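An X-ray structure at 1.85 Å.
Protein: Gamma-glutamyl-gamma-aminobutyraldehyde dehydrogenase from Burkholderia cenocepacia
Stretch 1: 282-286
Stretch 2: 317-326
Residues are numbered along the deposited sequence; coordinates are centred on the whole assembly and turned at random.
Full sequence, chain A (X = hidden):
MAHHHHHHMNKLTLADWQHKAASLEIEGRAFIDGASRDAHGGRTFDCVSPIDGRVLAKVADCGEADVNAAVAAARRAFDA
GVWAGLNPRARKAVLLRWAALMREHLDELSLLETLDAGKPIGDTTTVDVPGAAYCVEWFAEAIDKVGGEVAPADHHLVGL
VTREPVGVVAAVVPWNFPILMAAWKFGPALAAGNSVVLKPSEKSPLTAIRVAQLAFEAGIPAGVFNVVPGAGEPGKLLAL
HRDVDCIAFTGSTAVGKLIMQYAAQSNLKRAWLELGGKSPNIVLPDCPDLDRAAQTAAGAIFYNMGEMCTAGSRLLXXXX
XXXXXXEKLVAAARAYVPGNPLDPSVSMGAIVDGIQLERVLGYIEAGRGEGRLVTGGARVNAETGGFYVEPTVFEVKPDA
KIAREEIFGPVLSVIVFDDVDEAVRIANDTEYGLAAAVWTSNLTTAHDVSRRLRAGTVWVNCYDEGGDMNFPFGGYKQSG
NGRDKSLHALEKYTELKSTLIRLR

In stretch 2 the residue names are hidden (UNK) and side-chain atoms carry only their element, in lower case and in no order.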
# COMPACT_ATOMS: atom_id res chain seq x y z
N ILE A 282 -23.17 -18.37 -14.29
CA ILE A 282 -23.37 -19.75 -13.85
C ILE A 282 -24.34 -19.89 -12.68
O ILE A 282 -24.10 -19.34 -11.62
CB ILE A 282 -22.04 -20.37 -13.41
CG1 ILE A 282 -21.00 -20.19 -14.54
CG2 ILE A 282 -22.32 -21.83 -13.01
CD1 ILE A 282 -19.61 -20.69 -14.22
N VAL A 283 -25.44 -20.60 -12.87
CA VAL A 283 -26.46 -20.72 -11.81
C VAL A 283 -26.53 -22.15 -11.37
O VAL A 283 -26.90 -23.02 -12.14
CB VAL A 283 -27.83 -20.26 -12.27
CG1 VAL A 283 -28.80 -20.24 -11.11
CG2 VAL A 283 -27.76 -18.90 -12.87
N LEU A 284 -26.16 -22.36 -10.10
CA LEU A 284 -26.13 -23.64 -9.46
C LEU A 284 -27.41 -23.94 -8.65
O LEU A 284 -28.11 -23.04 -8.24
CB LEU A 284 -24.91 -23.75 -8.57
CG LEU A 284 -23.58 -23.70 -9.32
CD1 LEU A 284 -22.44 -23.39 -8.39
CD2 LEU A 284 -23.37 -25.03 -10.00
N PRO A 285 -27.68 -25.23 -8.40
CA PRO A 285 -28.91 -25.65 -7.67
C PRO A 285 -29.11 -24.99 -6.28
O PRO A 285 -30.25 -24.70 -5.88
CB PRO A 285 -28.71 -27.15 -7.51
CG PRO A 285 -27.85 -27.53 -8.67
CD PRO A 285 -26.87 -26.39 -8.80
N ASP A 286 -28.00 -24.72 -5.58
CA ASP A 286 -28.10 -24.08 -4.28
C ASP A 286 -28.04 -22.54 -4.33
O ASP A 286 -27.77 -21.89 -3.32
CB ASP A 286 -27.07 -24.66 -3.31
CG ASP A 286 -25.63 -24.37 -3.71
OD1 ASP A 286 -25.36 -23.57 -4.63
OD2 ASP A 286 -24.77 -24.98 -3.11
N UNK A 317 -26.76 -23.07 -16.72
CA UNK A 317 -27.70 -23.45 -15.67
C UNK A 317 -27.69 -24.95 -15.43
O UNK A 317 -27.68 -25.73 -16.36
c UNK A 317 -29.12 -22.97 -16.02
c UNK A 317 -30.09 -23.28 -14.90
c UNK A 317 -29.59 -23.56 -17.33
N UNK A 318 -27.69 -25.35 -14.18
CA UNK A 318 -27.62 -26.77 -13.85
C UNK A 318 -28.93 -27.46 -14.25
O UNK A 318 -30.01 -26.94 -14.04
c UNK A 318 -25.81 -28.88 -11.59
n UNK A 318 -26.03 -30.21 -11.32
c UNK A 318 -27.36 -26.95 -12.35
n UNK A 318 -27.93 -29.36 -11.86
c UNK A 318 -27.32 -30.47 -11.49
c UNK A 318 -26.99 -28.34 -11.96
N UNK A 319 -28.82 -28.65 -14.81
CA UNK A 319 -30.01 -29.41 -15.28
C UNK A 319 -31.15 -29.49 -14.27
O UNK A 319 -32.33 -29.42 -14.65
c UNK A 319 -28.76 -32.47 -19.00
c UNK A 319 -29.59 -30.83 -15.70
c UNK A 319 -30.17 -32.91 -17.01
n UNK A 319 -27.55 -32.46 -19.54
c UNK A 319 -30.65 -31.54 -16.54
n UNK A 319 -28.90 -32.85 -17.73
n UNK A 319 -29.79 -32.11 -19.74
N UNK A 320 -30.80 -29.62 -12.99
CA UNK A 320 -31.73 -29.86 -11.92
C UNK A 320 -32.70 -28.70 -11.77
O UNK A 320 -33.85 -28.90 -11.42
o UNK A 320 -29.74 -31.73 -9.40
c UNK A 320 -30.38 -31.47 -10.44
c UNK A 320 -31.00 -30.08 -10.57
o UNK A 320 -30.52 -32.30 -11.35
N UNK A 321 -32.23 -27.47 -12.01
CA UNK A 321 -33.06 -26.28 -11.85
C UNK A 321 -33.42 -25.63 -13.19
O UNK A 321 -34.09 -24.60 -13.21
c UNK A 321 -32.39 -25.24 -10.94
c UNK A 321 -31.01 -24.81 -11.47
c UNK A 321 -30.56 -23.47 -10.90
c UNK A 321 -32.28 -25.78 -9.51
N UNK A 322 -33.03 -26.25 -14.29
CA UNK A 322 -33.16 -25.60 -15.62
C UNK A 322 -34.59 -25.24 -16.02
O UNK A 322 -34.85 -24.12 -16.50
c UNK A 322 -31.79 -26.39 -19.21
n UNK A 322 -33.48 -27.58 -20.66
c UNK A 322 -32.54 -25.69 -18.08
c UNK A 322 -32.44 -27.71 -19.62
c UNK A 322 -32.47 -26.41 -16.73
N UNK A 323 -35.53 -26.17 -15.85
CA UNK A 323 -36.93 -25.94 -16.27
C UNK A 323 -37.53 -24.75 -15.53
O UNK A 323 -38.09 -23.84 -16.14
o UNK A 323 -36.93 -28.14 -17.98
c UNK A 323 -37.83 -27.15 -15.98
o UNK A 323 -38.16 -29.40 -16.64
c UNK A 323 -37.60 -28.31 -16.94
N UNK A 324 -37.43 -24.77 -14.21
CA UNK A 324 -37.96 -23.71 -13.37
C UNK A 324 -37.25 -22.38 -13.63
O UNK A 324 -37.88 -21.32 -13.56
c UNK A 324 -37.81 -24.07 -11.90
N UNK A 325 -35.94 -22.43 -13.88
CA UNK A 325 -35.17 -21.24 -14.08
C UNK A 325 -35.55 -20.56 -15.39
O UNK A 325 -35.76 -19.35 -15.40
c UNK A 325 -31.95 -18.59 -12.38
c UNK A 325 -33.66 -21.53 -14.06
c UNK A 325 -31.39 -17.96 -13.46
c UNK A 325 -32.30 -19.62 -14.92
c UNK A 325 -32.69 -19.75 -12.58
c UNK A 325 -32.84 -20.29 -13.85
c UNK A 325 -31.56 -18.46 -14.72
N UNK A 326 -35.64 -21.34 -16.47
CA UNK A 326 -36.01 -20.81 -17.78
C UNK A 326 -37.42 -20.20 -17.69
O UNK A 326 -37.66 -19.10 -18.19
c UNK A 326 -34.38 -22.20 -19.17
c UNK A 326 -36.52 -21.46 -20.23
c UNK A 326 -35.88 -21.90 -18.90
c UNK A 326 -34.17 -23.43 -20.07

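Position 317 carries three side-chain carbons, one of them bearing the other two. They lie on the same face of the sheet as the Val283 side chain, with no close contact to it. This fork at CB, with no heteroatom, is that of valine: Val317. It sits in a strand and forms a parallel bridge with Val283, CA to CA 4.9 Å.

Position 318 has one carbon followed by a five-membered ring of three carbons and two nitrogens. Its CB points toward stretch 1, and one face of the ring is covered by Pro285 CG. An imidazole means histidine: His318. The backbone N of His318 donates a hydrogen bond to Val283 O, at 3.2 Å. Pro285 CG is 3.7 Å from the centroid of the His318 ring and 20° off the ring normal. This is a CH-pi contact. The closest pair is Pro285 CG and His318 CG, at 3.5 Å.

Position 319 shows three carbons, a nitrogen, then a carbon carrying two more nitrogens. The CA-to-CB bond points away from stretch 1, and the side chain makes no contact with it. That guanidinium group identifies Arg319. NE and NH2 are hydrogen-bonded elsewhere in the structure.

Position 320 has two carbons, the second bearing two oxygens. The first carbon just reaches Pro285. Two oxygens on the second carbon make a carboxylate on a one-carbon stem, which is aspartate: Asp320. Its backbone N donates to His318 ND1 at 3.1 Å. This caps the helix, with His318 at the N-cap. Asp320 CB is 4.5 Å from Pro285 CG.

Position 321 has four carbons, forked at the first, with one arm two carbons long. The carbons reach Val283, Leu284 and Pro285. This is isoleucine: Ile321. Chi1 is p and chi2 is t. Ile321 CD1 lies 3.7 Å from Val283 CG1 and 3.6 Å from Leu284 O. Ile321 CG2 approaches Pro285 CA at 3.8 Å.

Position 322 has four carbons in a row ending in nitrogen, out of reach of stretch 1. This is lysine: Lys322. Its NZ is hydrogen-bonded elsewhere in the structure.

Position 323 again has two carbons, the second with two oxygens. It is exposed and makes no contact with stretch 1: Asp323.

Position 324 has a single side-chain carbon, also out of reach, so it is Ala324.

Position 325 has one carbon and a six-carbon ring with no oxygen. Its CB points toward stretch 1, and the ring reaches Val283 CG1, which approaches it obliquely. Hence Phe325. Phe325 CE1 lies 3.8 Å from Val283 CG1. Phe325 N donates a hydrogen bond to Ile321 O at 2.9 Å.

Position 326 has four carbons forked at the first, one arm two carbons long. It is buried but does not touch stretch 1: Ile326.

The contact joins a strand end to the start of a helix. The His318 N to Val283 O bond ties the backbones together. Beyond it, the helix turn brings Ile321 and Phe325, four residues apart, to Val283 CG1. Pro285 covers the His318 ring and also meets Ile321. The two stretches bury 341 Å² in all, both sides summed.

Stretch 2, residues 317-326: VHRDIKDAFI
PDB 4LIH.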